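Local atomic coordinates of tail spike protein gp49 (Pseudomonas phage LKA1, PDB entry 4RU4), a protein that forms the trimeric tail spike of the phage and acts as a lyase on the O-specific polysaccharide of its Pseudomonas host. Residues 229-234 with 246-251; 496-501 with 511-516; 32-37 with 43-48. All blocks are in the same frame, centred on the assembly; numbering follows the deposited sequence. Where two conformers were deposited one is given.

Interaction 1: residues 229-234 with 246-251; sequences VSPRVD and VYFARC
Pro231, Val233, Phe248 and Cys251 meet through carbon and sulfur alone, in the buried interior between two strands of the parallel beta-helix expected of a pectin lyase-like domain. The strands 232-234 and 247-249 belong to different faces of that solenoid, so their nearest CA atoms, those of Val233 and Val246, are still 9.4 Å apart and side chains fill the distance.

The closest apolar contact is between Val233 CG2 and Phe248 CZ, 3.7 Å apart, with the methyl near the plane of the ring, at its far edge. CG2 is the branch that lies beside the backbone N of Val233, with CG1 anti to that N (chi1 178°). Pro231 bridges two partners with a single atom: its CG lies 4.2 Å from Phe248 CE1, approaching the ring obliquely, and 4.0 Å from Cys251 SG. The ring of Phe248 also meets that of Phe275, in strand 271-276, which pairs in parallel with 247-249, with the two planes about 25° apart, and Cys251 packs on Cys278.

The side chains of Ser230 and Arg232 point away from this contact. Arg232 NH1 donates to Pro231 O at 2.9 Å, from above the carbonyl plane, 57° out of it, while the bond lies close to the guanidinium plane. Its NH2 forms a salt bridge with Asp253, which also accepts a hydrogen bond from Ser230 OG.

No hydrogen bond links the two segments. The strand bonds of Arg232 run to Val206 and Ile208 of the parallel strand 206-209, so between the two segments themselves the contact rests on apolar packing of buried side chains, while polar bonds lie just beyond it, as between the backbones of Ser230 and Tyr252.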
ATOM      1  N   VAL B 229     -21.667 -18.060   1.452  1.00  6.01           N
ATOM      2  CA  VAL B 229     -20.298 -18.155   0.951  1.00  5.88           C
ATOM      3  C   VAL B 229     -20.115 -17.297  -0.303  1.00  8.18           C
ATOM      4  O   VAL B 229     -20.835 -17.473  -1.288  1.00 10.43           O
ATOM      5  CB  VAL B 229     -19.909 -19.634   0.643  1.00  6.75           C
ATOM      6  CG1 VAL B 229     -18.523 -19.725  -0.072  1.00 10.04           C
ATOM      7  CG2 VAL B 229     -19.954 -20.520   1.943  1.00  7.08           C
ATOM      8  N   SER B 230     -19.151 -16.369  -0.243  1.00  8.45           N
ATOM      9  CA  SER B 230     -18.775 -15.476  -1.344  1.00  7.38           C
ATOM     10  C   SER B 230     -19.916 -14.661  -1.974  1.00  9.69           C
ATOM     11  O   SER B 230     -20.026 -14.579  -3.220  1.00  6.47           O
ATOM     12  CB  SER B 230     -17.996 -16.228  -2.418  1.00 11.48           C
ATOM     13  OG  SER B 230     -16.814 -16.781  -1.849  1.00 13.35           O
ATOM     14  N   PRO B 231     -20.744 -14.025  -1.127  1.00  8.87           N
ATOM     15  CA  PRO B 231     -21.703 -13.113  -1.763  1.00  9.58           C
ATOM     16  C   PRO B 231     -20.975 -11.920  -2.362  1.00  8.24           C
ATOM     17  O   PRO B 231     -19.877 -11.551  -1.917  1.00  5.38           O
ATOM     18  CB  PRO B 231     -22.598 -12.672  -0.602  1.00  8.80           C
ATOM     19  CG  PRO B 231     -21.681 -12.736   0.616  1.00  7.96           C
ATOM     20  CD  PRO B 231     -20.751 -13.919   0.347  1.00  7.99           C
ATOM     21  N   ARG B 232     -21.600 -11.309  -3.371  1.00  7.59           N
ATOM     22  CA  ARG B 232     -20.993 -10.214  -4.121  1.00  9.00           C
ATOM     23  C   ARG B 232     -21.950  -9.043  -4.187  1.00  7.70           C
ATOM     24  O   ARG B 232     -23.133  -9.219  -4.516  1.00  7.47           O
ATOM     25  CB  ARG B 232     -20.679 -10.699  -5.543  1.00 11.21           C
ATOM     26  CG  ARG B 232     -19.592 -11.787  -5.595  1.00  9.74           C
ATOM     27  CD  ARG B 232     -18.265 -11.180  -5.202  1.00 10.55           C
ATOM     28  NE  ARG B 232     -17.137 -12.115  -5.184  1.00 11.19           N
ATOM     29  CZ  ARG B 232     -16.699 -12.741  -4.088  1.00 13.25           C
ATOM     30  NH1 ARG B 232     -17.342 -12.582  -2.925  1.00  5.20           N
ATOM     31  NH2 ARG B 232     -15.640 -13.558  -4.167  1.00  9.03           N
ATOM     32  N   VAL B 233     -21.475  -7.851  -3.829  1.00  5.29           N
ATOM     33  CA  VAL B 233     -22.263  -6.612  -4.005  1.00  5.32           C
ATOM     34  C   VAL B 233     -21.360  -5.651  -4.772  1.00  7.83           C
ATOM     35  O   VAL B 233     -20.217  -5.404  -4.352  1.00  8.60           O
ATOM     36  CB  VAL B 233     -22.668  -5.987  -2.654  1.00  5.79           C
ATOM     37  CG1 VAL B 233     -23.458  -4.668  -2.872  1.00  5.44           C
ATOM     38  CG2 VAL B 233     -23.492  -6.978  -1.814  1.00  6.36           C
ATOM     39  N   ASP B 234     -21.818  -5.142  -5.915  1.00  5.99           N
ATOM     40  CA  ASP B 234     -20.928  -4.352  -6.761  1.00  5.07           C
ATOM     41  C   ASP B 234     -21.721  -3.234  -7.418  1.00  6.38           C
ATOM     42  O   ASP B 234     -22.870  -3.443  -7.827  1.00  5.49           O
ATOM     43  CB  ASP B 234     -20.283  -5.238  -7.832  1.00 10.95           C
ATOM     44  CG  ASP B 234     -19.380  -4.452  -8.774  1.00 18.56           C
ATOM     45  OD1 ASP B 234     -18.467  -3.741  -8.292  1.00 18.09           O
ATOM     46  OD2 ASP B 234     -19.607  -4.516 -10.000  1.00 22.67           O
ATOM     47  N   VAL B 246     -25.449  -1.595   4.580  1.00  9.69           N
ATOM     48  CA  VAL B 246     -25.209  -2.964   4.120  1.00  5.98           C
ATOM     49  C   VAL B 246     -24.721  -3.757   5.329  1.00  6.04           C
ATOM     50  O   VAL B 246     -23.808  -3.324   6.024  1.00  8.44           O
ATOM     51  CB  VAL B 246     -24.122  -3.013   3.017  1.00  5.81           C
ATOM     52  CG1 VAL B 246     -23.855  -4.439   2.565  1.00  9.15           C
ATOM     53  CG2 VAL B 246     -24.560  -2.176   1.814  1.00  5.77           C
ATOM     54  N   TYR B 247     -25.337  -4.905   5.574  1.00  6.14           N
ATOM     55  CA  TYR B 247     -24.961  -5.737   6.707  1.00  7.40           C
ATOM     56  C   TYR B 247     -24.674  -7.134   6.202  1.00  6.65           C
ATOM     57  O   TYR B 247     -25.580  -7.808   5.731  1.00  7.45           O
ATOM     58  CB  TYR B 247     -26.110  -5.772   7.721  1.00  8.28           C
ATOM     59  CG  TYR B 247     -25.802  -6.401   9.073  1.00 12.68           C
ATOM     60  CD1 TYR B 247     -24.794  -7.342   9.233  1.00 12.74           C
ATOM     61  CD2 TYR B 247     -26.525  -6.034  10.194  1.00 23.92           C
ATOM     62  CE1 TYR B 247     -24.516  -7.914  10.480  1.00 13.50           C
ATOM     63  CE2 TYR B 247     -26.259  -6.587  11.439  1.00 28.06           C
ATOM     64  CZ  TYR B 247     -25.253  -7.531  11.572  1.00 25.78           C
ATOM     65  OH  TYR B 247     -24.998  -8.081  12.815  1.00 30.18           O
ATOM     66  N   PHE B 248     -23.414  -7.560   6.317  1.00  6.08           N
ATOM     67  CA  PHE B 248     -23.030  -8.935   6.067  1.00  6.07           C
ATOM     68  C   PHE B 248     -22.924  -9.643   7.424  1.00  7.20           C
ATOM     69  O   PHE B 248     -22.176  -9.194   8.304  1.00  9.69           O
ATOM     70  CB  PHE B 248     -21.668  -9.020   5.362  1.00  5.91           C
ATOM     71  CG  PHE B 248     -21.667  -8.488   3.942  1.00  5.85           C
ATOM     72  CD1 PHE B 248     -22.276  -9.187   2.924  1.00  7.75           C
ATOM     73  CD2 PHE B 248     -20.999  -7.315   3.637  1.00  5.68           C
ATOM     74  CE1 PHE B 248     -22.271  -8.710   1.604  1.00  6.64           C
ATOM     75  CE2 PHE B 248     -20.964  -6.818   2.314  1.00  8.44           C
ATOM     76  CZ  PHE B 248     -21.591  -7.528   1.297  1.00  6.58           C
ATOM     77  N   ALA B 249     -23.660 -10.744   7.593  1.00  7.32           N
ATOM     78  CA  ALA B 249     -23.663 -11.467   8.871  1.00  9.72           C
ATOM     79  C   ALA B 249     -23.233 -12.905   8.600  1.00  7.20           C
ATOM     80  O   ALA B 249     -23.848 -13.583   7.775  1.00  7.70           O
ATOM     81  CB  ALA B 249     -25.054 -11.440   9.511  1.00  9.12           C
ATOM     82  N   ARG B 250     -22.204 -13.371   9.301  1.00  6.45           N
ATOM     83  CA  ARG B 250     -21.767 -14.755   9.153  1.00  7.42           C
ATOM     84  C   ARG B 250     -21.506 -15.143   7.698  1.00  8.30           C
ATOM     85  O   ARG B 250     -21.904 -16.227   7.266  1.00  6.63           O
ATOM     86  CB  ARG B 250     -22.805 -15.723   9.765  1.00  6.72           C
ATOM     87  CG  ARG B 250     -22.640 -15.923  11.270  1.00  6.94           C
ATOM     88  CD  ARG B 250     -23.842 -16.654  11.857  1.00  7.01           C
ATOM     89  NE  ARG B 250     -25.029 -15.803  11.829  1.00  9.12           N
ATOM     90  CZ  ARG B 250     -25.269 -14.852  12.721  1.00 12.30           C
ATOM     91  NH1 ARG B 250     -24.396 -14.637  13.705  1.00 13.53           N
ATOM     92  NH2 ARG B 250     -26.354 -14.097  12.626  1.00 13.22           N
ATOM     93  N   CYS B 251     -20.849 -14.258   6.946  1.00  6.18           N
ATOM     94  CA  CYS B 251     -20.506 -14.563   5.569  1.00  6.06           C
ATOM     95  C   CYS B 251     -19.028 -14.871   5.463  1.00  7.30           C
ATOM     96  O   CYS B 251     -18.211 -14.290   6.171  1.00  8.35           O
ATOM     97  CB  CYS B 251     -20.816 -13.390   4.627  1.00  7.57           C
ATOM     98  SG  CYS B 251     -22.592 -13.083   4.445  1.00  9.31           S
TER

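Interaction 2: residues 496-501 with 511-516; sequences ITLASA and RMPVLG
Leu498 leaves its backbone with CG anti to the carbonyl carbon (chi1 -69°), which sends CG toward Pro513, and chi2 of 160° then sets its two methyls on that ring, while Met512 folds at chi2 (-75°) and again at chi3, hooking its thioether round to the residues at the bend of the other segment. Leucine and proline come together tip to tip. CD1 of Leu498 lies 3.8 Å from Pro513 CD, and its CD2 reaches both CD and CG of the same proline at 3.9 Å, so the forked end of the leucine straddles one corner of the pyrrolidine ring. Nearer the backbone, Met512 SD rests 4.0 Å from Leu498 CB. The contact joins the last strand of a parallel beta-helix face, 497-501, where the chain turns a corner at Leu498, to strand 510-522, which runs on into the C-terminal Ig-like region. Strand 510-522 pairs in parallel with 484-487 and antiparallel with 590-600, and Met512 packs on Val486 and Ile599 from those two strands. Tyr540 touches Leu498 and gives a hydrogen bond from its OH to the carbonyl O of Pro513. Beyond the sulfur, Met512 CE ends 4.2 Å from Ala499 CB.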
ATOM      1  N   ILE B 496      10.281  19.330  24.905  1.00  6.67           N
ATOM      2  CA  ILE B 496       9.343  18.210  25.127  1.00  7.61           C
ATOM      3  C   ILE B 496       9.909  17.116  26.050  1.00  9.36           C
ATOM      4  O   ILE B 496      11.109  17.042  26.288  1.00 12.55           O
ATOM      5  CB  ILE B 496       8.764  17.636  23.779  1.00 12.82           C
ATOM      6  CG1 ILE B 496       9.806  16.892  22.918  1.00 12.86           C
ATOM      7  CG2 ILE B 496       8.127  18.789  22.962  1.00 13.36           C
ATOM      8  CD1 ILE B 496      10.198  15.443  23.345  1.00  7.69           C
ATOM      9  N   THR B 497       9.022  16.295  26.586  1.00  8.93           N
ATOM     10  CA  THR B 497       9.397  15.128  27.374  1.00 11.00           C
ATOM     11  C   THR B 497       9.226  13.893  26.486  1.00 10.65           C
ATOM     12  O   THR B 497       8.173  13.694  25.901  1.00 11.08           O
ATOM     13  CB  THR B 497       8.483  15.014  28.599  1.00 11.53           C
ATOM     14  OG1 THR B 497       8.706  16.160  29.449  1.00 12.90           O
ATOM     15  CG2 THR B 497       8.750  13.713  29.365  1.00 11.91           C
ATOM     16  N   LEU B 498      10.243  13.054  26.397  1.00  8.92           N
ATOM     17  CA  LEU B 498      10.153  11.894  25.517  1.00  8.03           C
ATOM     18  C   LEU B 498       9.128  10.883  26.010  1.00  9.24           C
ATOM     19  O   LEU B 498       8.314  10.374  25.236  1.00  9.10           O
ATOM     20  CB  LEU B 498      11.533  11.219  25.381  1.00  8.80           C
ATOM     21  CG  LEU B 498      12.555  12.039  24.613  1.00  9.12           C
ATOM     22  CD1 LEU B 498      13.950  11.554  24.936  1.00 13.07           C
ATOM     23  CD2 LEU B 498      12.239  11.920  23.120  1.00  6.04           C
ATOM     24  N   ALA B 499       9.177  10.558  27.291  1.00  8.53           N
ATOM     25  CA  ALA B 499       8.248   9.584  27.805  1.00  8.49           C
ATOM     26  C   ALA B 499       8.029   9.747  29.297  1.00 13.71           C
ATOM     27  O   ALA B 499       8.949   9.575  30.088  1.00 16.72           O
ATOM     28  CB  ALA B 499       8.753   8.161  27.486  1.00  9.66           C
ATOM     29  N   SER B 500       6.819  10.130  29.682  0.55 10.13           N
ATOM     30  CA  SER B 500       6.428  10.000  31.069  0.55 13.50           C
ATOM     31  C   SER B 500       6.073   8.539  31.248  0.55 14.33           C
ATOM     32  O   SER B 500       5.262   7.995  30.501  0.55 11.90           O
ATOM     33  CB  SER B 500       5.229  10.897  31.394  0.55 13.07           C
ATOM     34  OG  SER B 500       5.642  12.247  31.428  0.55 13.46           O
ATOM     35  N   ALA B 501       6.708   7.891  32.215  1.00 14.98           N
ATOM     36  CA  ALA B 501       6.509   6.454  32.398  1.00 14.22           C
ATOM     37  C   ALA B 501       6.356   6.111  33.868  1.00 16.16           C
ATOM     38  O   ALA B 501       7.258   6.406  34.666  1.00 16.22           O
ATOM     39  CB  ALA B 501       7.675   5.665  31.813  1.00 11.47           C
ATOM     40  N   ARG B 511      14.775   2.373  24.634  1.00 10.64           N
ATOM     41  CA  ARG B 511      15.631   3.038  23.660  1.00  9.09           C
ATOM     42  C   ARG B 511      15.102   4.461  23.447  1.00  7.65           C
ATOM     43  O   ARG B 511      13.917   4.635  23.153  1.00  8.74           O
ATOM     44  CB  ARG B 511      15.660   2.251  22.334  1.00 11.77           C
ATOM     45  CG  ARG B 511      16.622   2.798  21.309  1.00 17.97           C
ATOM     46  CD  ARG B 511      16.504   2.068  19.970  1.00 23.77           C
ATOM     47  NE  ARG B 511      16.541   0.640  20.126  1.00 20.96           N
ATOM     48  CZ  ARG B 511      15.847  -0.230  19.390  1.00 15.70           C
ATOM     49  NH1 ARG B 511      15.076   0.142  18.364  1.00 11.77           N
ATOM     50  NH2 ARG B 511      15.976  -1.505  19.673  1.00 12.59           N
ATOM     51  N   MET B 512      15.954   5.474  23.665  1.00  6.84           N
ATOM     52  CA  MET B 512      15.561   6.888  23.558  1.00  8.19           C
ATOM     53  C   MET B 512      16.598   7.612  22.703  1.00  7.83           C
ATOM     54  O   MET B 512      17.776   7.222  22.694  1.00  8.39           O
ATOM     55  CB  MET B 512      15.454   7.559  24.944  1.00  7.02           C
ATOM     56  CG  MET B 512      14.373   6.950  25.845  1.00  6.94           C
ATOM     57  SD  MET B 512      12.733   7.454  25.305  1.00 10.36           S
ATOM     58  CE  MET B 512      11.775   5.978  25.640  1.00  7.25           C
ATOM     59  N   PRO B 513      16.166   8.645  21.966  1.00  8.54           N
ATOM     60  CA  PRO B 513      17.006   9.256  20.923  1.00  7.18           C
ATOM     61  C   PRO B 513      18.263   9.900  21.497  1.00  9.38           C
ATOM     62  O   PRO B 513      18.277  10.279  22.674  1.00  7.31           O
ATOM     63  CB  PRO B 513      16.106  10.355  20.331  1.00  9.55           C
ATOM     64  CG  PRO B 513      14.685   9.981  20.729  1.00  8.16           C
ATOM     65  CD  PRO B 513      14.815   9.245  22.032  1.00  6.42           C
ATOM     66  N   VAL B 514      19.276  10.053  20.650  1.00  8.42           N
ATOM     67  CA  VAL B 514      20.547  10.671  21.020  1.00 11.37           C
ATOM     68  C   VAL B 514      20.484  12.191  20.849  1.00 12.51           C
ATOM     69  O   VAL B 514      19.964  12.692  19.852  1.00  5.44           O
ATOM     70  CB  VAL B 514      21.704  10.108  20.141  1.00  8.90           C
ATOM     71  CG1 VAL B 514      23.060  10.682  20.561  1.00  6.65           C
ATOM     72  CG2 VAL B 514      21.707   8.584  20.222  1.00 12.95           C
ATOM     73  N   LEU B 515      21.023  12.913  21.823  1.00  7.71           N
ATOM     74  CA  LEU B 515      21.191  14.351  21.711  1.00  8.12           C
ATOM     75  C   LEU B 515      22.658  14.604  22.007  1.00 10.46           C
ATOM     76  O   LEU B 515      23.274  13.820  22.716  1.00  9.61           O
ATOM     77  CB  LEU B 515      20.328  15.081  22.738  1.00  5.82           C
ATOM     78  CG  LEU B 515      18.829  14.992  22.446  1.00  9.80           C
ATOM     79  CD1 LEU B 515      18.014  15.565  23.614  1.00  9.81           C
ATOM     80  CD2 LEU B 515      18.529  15.728  21.132  1.00  5.64           C
ATOM     81  N   GLY B 516      23.213  15.688  21.477  1.00 10.28           N
ATOM     82  CA  GLY B 516      24.631  15.961  21.679  1.00  6.02           C
ATOM     83  C   GLY B 516      25.090  17.259  21.056  1.00  9.78           C
ATOM     84  O   GLY B 516      24.327  17.920  20.362  1.00  8.89           O
TER

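Interaction 3: residues 32-37 with 43-48; sequences SERYAT and TVYPHA. With EDO (1,2-ethanediol), chain V; EDO (1,2-ethanediol), chain C.
An N-capped short helix, 38-44, followed by a type I beta turn from Tyr45 to Ala48, is flanked by this contact near the N-terminal end of the modelled chain; the loop 32-37 leads into the helix, with Thr37 as N-cap. On one side of the helix the side chains of Tyr35, Val44 and Tyr45 meet. With chi1 near -55°, Tyr35 sets its CG anti to its carbonyl carbon and swings the ring toward Val44 and Tyr45. Tyr35 crosses Val44 at about a right angle, and its OH lies 3.5 Å from Val44 CG2, a van der Waals contact. The two tyrosines also cross at about a right angle: CE2 of Tyr35 approaches the edge of the Tyr45 ring, 4.1 Å from Tyr45 CE2. Each ring is backed by its predecessor in sequence, with Arg34 CB against one face of Tyr35 toward its rim, and Val44 CG1 over the centre of one face of Tyr45.

The polar ends are joined by one water. It accepts from Arg34 NH1 at 3.0 Å, in the guanidinium plane, donates to Tyr45 OH at 2.9 Å, and lies 2.7 Å from Tyr35 OH, to which it is also hydrogen-bonded. Arg34 NH1 also donates to the carbonyl O of Gly21, and Tyr45 OH to that of Phe20, which ties the water-linked group to the preceding part of the chain. The ring of Tyr45 packs on Ala58 and Ala62 of helix 55-65.

Two 1,2-ethanediol molecules, probably from the crystallisation liquor, bind at the two segments, one to each. One takes a hydrogen bond from the backbone N of His47 to its O2, in the turn. The other is held at the guanidinium edge, where Arg34 NE points almost straight at its O1, 2.9 Å away with an N-H...O angle of 176°.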
ATOM      1  N   SER B  32     -54.950  -3.757  -5.344  1.00 16.01           N
ATOM      2  CA  SER B  32     -56.368  -3.431  -5.514  1.00 18.12           C
ATOM      3  C   SER B  32     -56.666  -2.690  -6.833  1.00 17.54           C
ATOM      4  O   SER B  32     -57.768  -2.763  -7.347  1.00 16.23           O
ATOM      5  CB  SER B  32     -56.884  -2.647  -4.308  1.00 19.83           C
ATOM      6  OG  SER B  32     -56.090  -1.499  -4.089  1.00 22.54           O
ATOM      7  N   GLU B  33     -55.678  -2.009  -7.398  1.00 15.83           N
ATOM      8  CA  GLU B  33     -55.848  -1.428  -8.731  1.00 18.34           C
ATOM      9  C   GLU B  33     -56.124  -2.474  -9.806  1.00 18.50           C
ATOM     10  O   GLU B  33     -56.720  -2.168 -10.831  1.00 19.89           O
ATOM     11  CB  GLU B  33     -54.634  -0.589  -9.141  1.00 18.26           C
ATOM     12  CG  GLU B  33     -54.544   0.736  -8.410  1.00 26.48           C
ATOM     13  CD  GLU B  33     -53.371   1.608  -8.876  1.00 30.22           C
ATOM     14  OE1 GLU B  33     -52.638   1.198  -9.808  1.00 28.15           O
ATOM     15  OE2 GLU B  33     -53.200   2.710  -8.296  1.00 34.08           O
ATOM     16  N   ARG B  34     -55.698  -3.711  -9.575  1.00 17.47           N
ATOM     17  CA  ARG B  34     -55.812  -4.738 -10.601  1.00 18.50           C
ATOM     18  C   ARG B  34     -56.707  -5.894 -10.236  1.00 18.33           C
ATOM     19  O   ARG B  34     -57.259  -6.541 -11.121  1.00 19.59           O
ATOM     20  CB  ARG B  34     -54.436  -5.324 -10.922  1.00 19.40           C
ATOM     21  CG  ARG B  34     -53.858  -4.794 -12.164  1.00 22.69           C
ATOM     22  CD  ARG B  34     -52.463  -5.310 -12.384  1.00 19.87           C
ATOM     23  NE  ARG B  34     -51.696  -4.228 -12.961  1.00 21.01           N
ATOM     24  CZ  ARG B  34     -50.403  -4.277 -13.244  1.00 20.77           C
ATOM     25  NH1 ARG B  34     -49.702  -5.380 -13.018  1.00 16.87           N
ATOM     26  NH2 ARG B  34     -49.824  -3.210 -13.770  1.00 23.98           N
ATOM     27  N   TYR B  35     -56.788  -6.211  -8.947  1.00 14.16           N
ATOM     28  CA  TYR B  35     -57.526  -7.392  -8.525  1.00 11.49           C
ATOM     29  C   TYR B  35     -58.614  -6.978  -7.567  1.00 11.72           C
ATOM     30  O   TYR B  35     -58.374  -6.216  -6.633  1.00 14.92           O
ATOM     31  CB  TYR B  35     -56.578  -8.423  -7.870  1.00 13.05           C
ATOM     32  CG  TYR B  35     -55.461  -8.746  -8.806  1.00 11.31           C
ATOM     33  CD1 TYR B  35     -55.682  -9.576  -9.897  1.00 12.18           C
ATOM     34  CD2 TYR B  35     -54.219  -8.150  -8.662  1.00 12.73           C
ATOM     35  CE1 TYR B  35     -54.677  -9.841 -10.809  1.00 13.91           C
ATOM     36  CE2 TYR B  35     -53.204  -8.402  -9.559  1.00 10.52           C
ATOM     37  CZ  TYR B  35     -53.445  -9.247 -10.630  1.00 13.00           C
ATOM     38  OH  TYR B  35     -52.449  -9.507 -11.525  1.00 14.10           O
ATOM     39  N   ALA B  36     -59.813  -7.492  -7.809  1.00 13.96           N
ATOM     40  CA  ALA B  36     -60.960  -7.208  -6.971  1.00 13.53           C
ATOM     41  C   ALA B  36     -60.870  -7.939  -5.622  1.00 14.07           C
ATOM     42  O   ALA B  36     -61.392  -7.463  -4.618  1.00 14.01           O
ATOM     43  CB  ALA B  36     -62.249  -7.591  -7.714  1.00 11.98           C
ATOM     44  N   THR B  37     -60.212  -9.097  -5.594  1.00 10.08           N
ATOM     45  CA  THR B  37     -60.190  -9.915  -4.378  1.00 15.98           C
ATOM     46  C   THR B  37     -58.776 -10.413  -4.080  1.00 14.22           C
ATOM     47  O   THR B  37     -57.930 -10.531  -4.986  1.00 11.83           O
ATOM     48  CB  THR B  37     -61.117 -11.167  -4.488  1.00 13.78           C
ATOM     49  OG1 THR B  37     -60.509 -12.137  -5.359  1.00 10.11           O
ATOM     50  CG2 THR B  37     -62.522 -10.802  -5.035  1.00 15.05           C
ATOM     51  N   THR B  43     -53.695 -15.751  -7.022  1.00 11.25           N
ATOM     52  CA  THR B  43     -53.553 -16.587  -8.202  1.00 10.84           C
ATOM     53  C   THR B  43     -52.332 -16.149  -9.015  1.00 10.51           C
ATOM     54  O   THR B  43     -51.664 -16.967  -9.630  1.00 13.68           O
ATOM     55  CB  THR B  43     -54.794 -16.471  -9.063  1.00 14.00           C
ATOM     56  OG1 THR B  43     -55.882 -17.074  -8.344  1.00 14.70           O
ATOM     57  CG2 THR B  43     -54.594 -17.181 -10.381  1.00 15.27           C
ATOM     58  N   VAL B  44     -52.044 -14.853  -9.000  1.00 10.49           N
ATOM     59  CA  VAL B  44     -50.909 -14.312  -9.752  1.00 12.04           C
ATOM     60  C   VAL B  44     -49.683 -14.217  -8.840  1.00 14.97           C
ATOM     61  O   VAL B  44     -48.553 -14.596  -9.236  1.00 11.90           O
ATOM     62  CB  VAL B  44     -51.248 -12.940 -10.358  1.00 13.79           C
ATOM     63  CG1 VAL B  44     -50.031 -12.343 -11.096  1.00 14.95           C
ATOM     64  CG2 VAL B  44     -52.475 -13.047 -11.299  1.00 16.70           C
ATOM     65  N   TYR B  45     -49.898 -13.728  -7.615  1.00 13.35           N
ATOM     66  CA  TYR B  45     -48.806 -13.569  -6.637  1.00 10.94           C
ATOM     67  C   TYR B  45     -49.113 -14.348  -5.346  1.00 15.08           C
ATOM     68  O   TYR B  45     -49.707 -13.806  -4.419  1.00 12.74           O
ATOM     69  CB  TYR B  45     -48.614 -12.097  -6.273  1.00 11.90           C
ATOM     70  CG  TYR B  45     -48.446 -11.163  -7.451  1.00 12.17           C
ATOM     71  CD1 TYR B  45     -47.278 -11.170  -8.204  1.00  9.13           C
ATOM     72  CD2 TYR B  45     -49.434 -10.251  -7.792  1.00 11.40           C
ATOM     73  CE1 TYR B  45     -47.109 -10.317  -9.277  1.00  9.16           C
ATOM     74  CE2 TYR B  45     -49.258  -9.376  -8.890  1.00 12.42           C
ATOM     75  CZ  TYR B  45     -48.097  -9.417  -9.615  1.00 11.71           C
ATOM     76  OH  TYR B  45     -47.894  -8.558 -10.695  1.00 10.13           O
ATOM     77  N   PRO B  46     -48.720 -15.625  -5.287  1.00 13.37           N
ATOM     78  CA  PRO B  46     -49.147 -16.464  -4.162  1.00 13.24           C
ATOM     79  C   PRO B  46     -48.720 -15.903  -2.822  1.00 15.42           C
ATOM     80  O   PRO B  46     -49.424 -16.091  -1.844  1.00 11.72           O
ATOM     81  CB  PRO B  46     -48.456 -17.795  -4.433  1.00 16.37           C
ATOM     82  CG  PRO B  46     -48.207 -17.785  -5.927  1.00 16.34           C
ATOM     83  CD  PRO B  46     -47.921 -16.370  -6.279  1.00 15.55           C
ATOM     84  N   HIS B  47     -47.622 -15.166  -2.763  1.00 11.83           N
ATOM     85  CA  HIS B  47     -47.185 -14.697  -1.452  1.00 17.04           C
ATOM     86  C   HIS B  47     -47.526 -13.228  -1.145  1.00 13.98           C
ATOM     87  O   HIS B  47     -47.024 -12.646  -0.186  1.00 10.97           O
ATOM     88  CB  HIS B  47     -45.706 -15.053  -1.226  1.00 22.24           C
ATOM     89  CG  HIS B  47     -45.436 -16.525  -1.316  1.00 27.96           C
ATOM     90  ND1 HIS B  47     -46.193 -17.463  -0.643  1.00 32.76           N
ATOM     91  CD2 HIS B  47     -44.521 -17.223  -2.029  1.00 32.06           C
ATOM     92  CE1 HIS B  47     -45.744 -18.674  -0.923  1.00 33.78           C
ATOM     93  NE2 HIS B  47     -44.733 -18.556  -1.765  1.00 34.98           N
ATOM     94  N   ALA B  48     -48.417 -12.646  -1.939  1.00 13.35           N
ATOM     95  CA  ALA B  48     -49.027 -11.372  -1.580  1.00 12.06           C
ATOM     96  C   ALA B  48     -49.797 -11.542  -0.266  1.00 12.50           C
ATOM     97  O   ALA B  48     -50.468 -12.557  -0.057  1.00 12.92           O
ATOM     98  CB  ALA B  48     -49.986 -10.924  -2.681  1.00 13.66           C
TER
HETATM   99  C1  EDO V 804     -44.667 -12.323  -5.005  1.00 29.16           C
HETATM  100  O1  EDO V 804     -45.471 -11.340  -4.383  1.00 32.89           O
HETATM  101  C2  EDO V 804     -44.737 -13.546  -4.114  1.00 26.78           C
HETATM  102  O2  EDO V 804     -45.784 -14.380  -4.592  1.00 20.33           O
HETATM  103  C1  EDO C 805     -52.935  -0.647 -12.482  1.00 48.84           C
HETATM  104  O1  EDO C 805     -53.132  -1.729 -13.402  1.00 49.42           O
HETATM  105  C2  EDO C 805     -51.467  -0.241 -12.426  1.00 48.01           C
HETATM  106  O2  EDO C 805     -51.117   0.536 -13.578  1.00 46.67           O
HETATM  107  O   HOH W   1     -50.243  -8.241 -12.298  1.00 24.35           O

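From the N terminus, interaction 3 comes first and closes the smallest loop, tying the segment before helix 38-44 to the turn after it. Interaction 1 follows, joining two faces of the beta-helix across an 11-residue connection that carries strand 237-240, and interaction 2 comes last, where the final strand of one solenoid face meets the strand that enters the C-terminal Ig-like region. The three loops run in series, so none nests in or crosses another. Interactions 1 and 3 lie on the same side of the chain's centre, their centres about 33 Å apart, while interaction 2 lies on the opposite side, its centre about 48 Å from that of interaction 1 and about 77 Å from that of interaction 3.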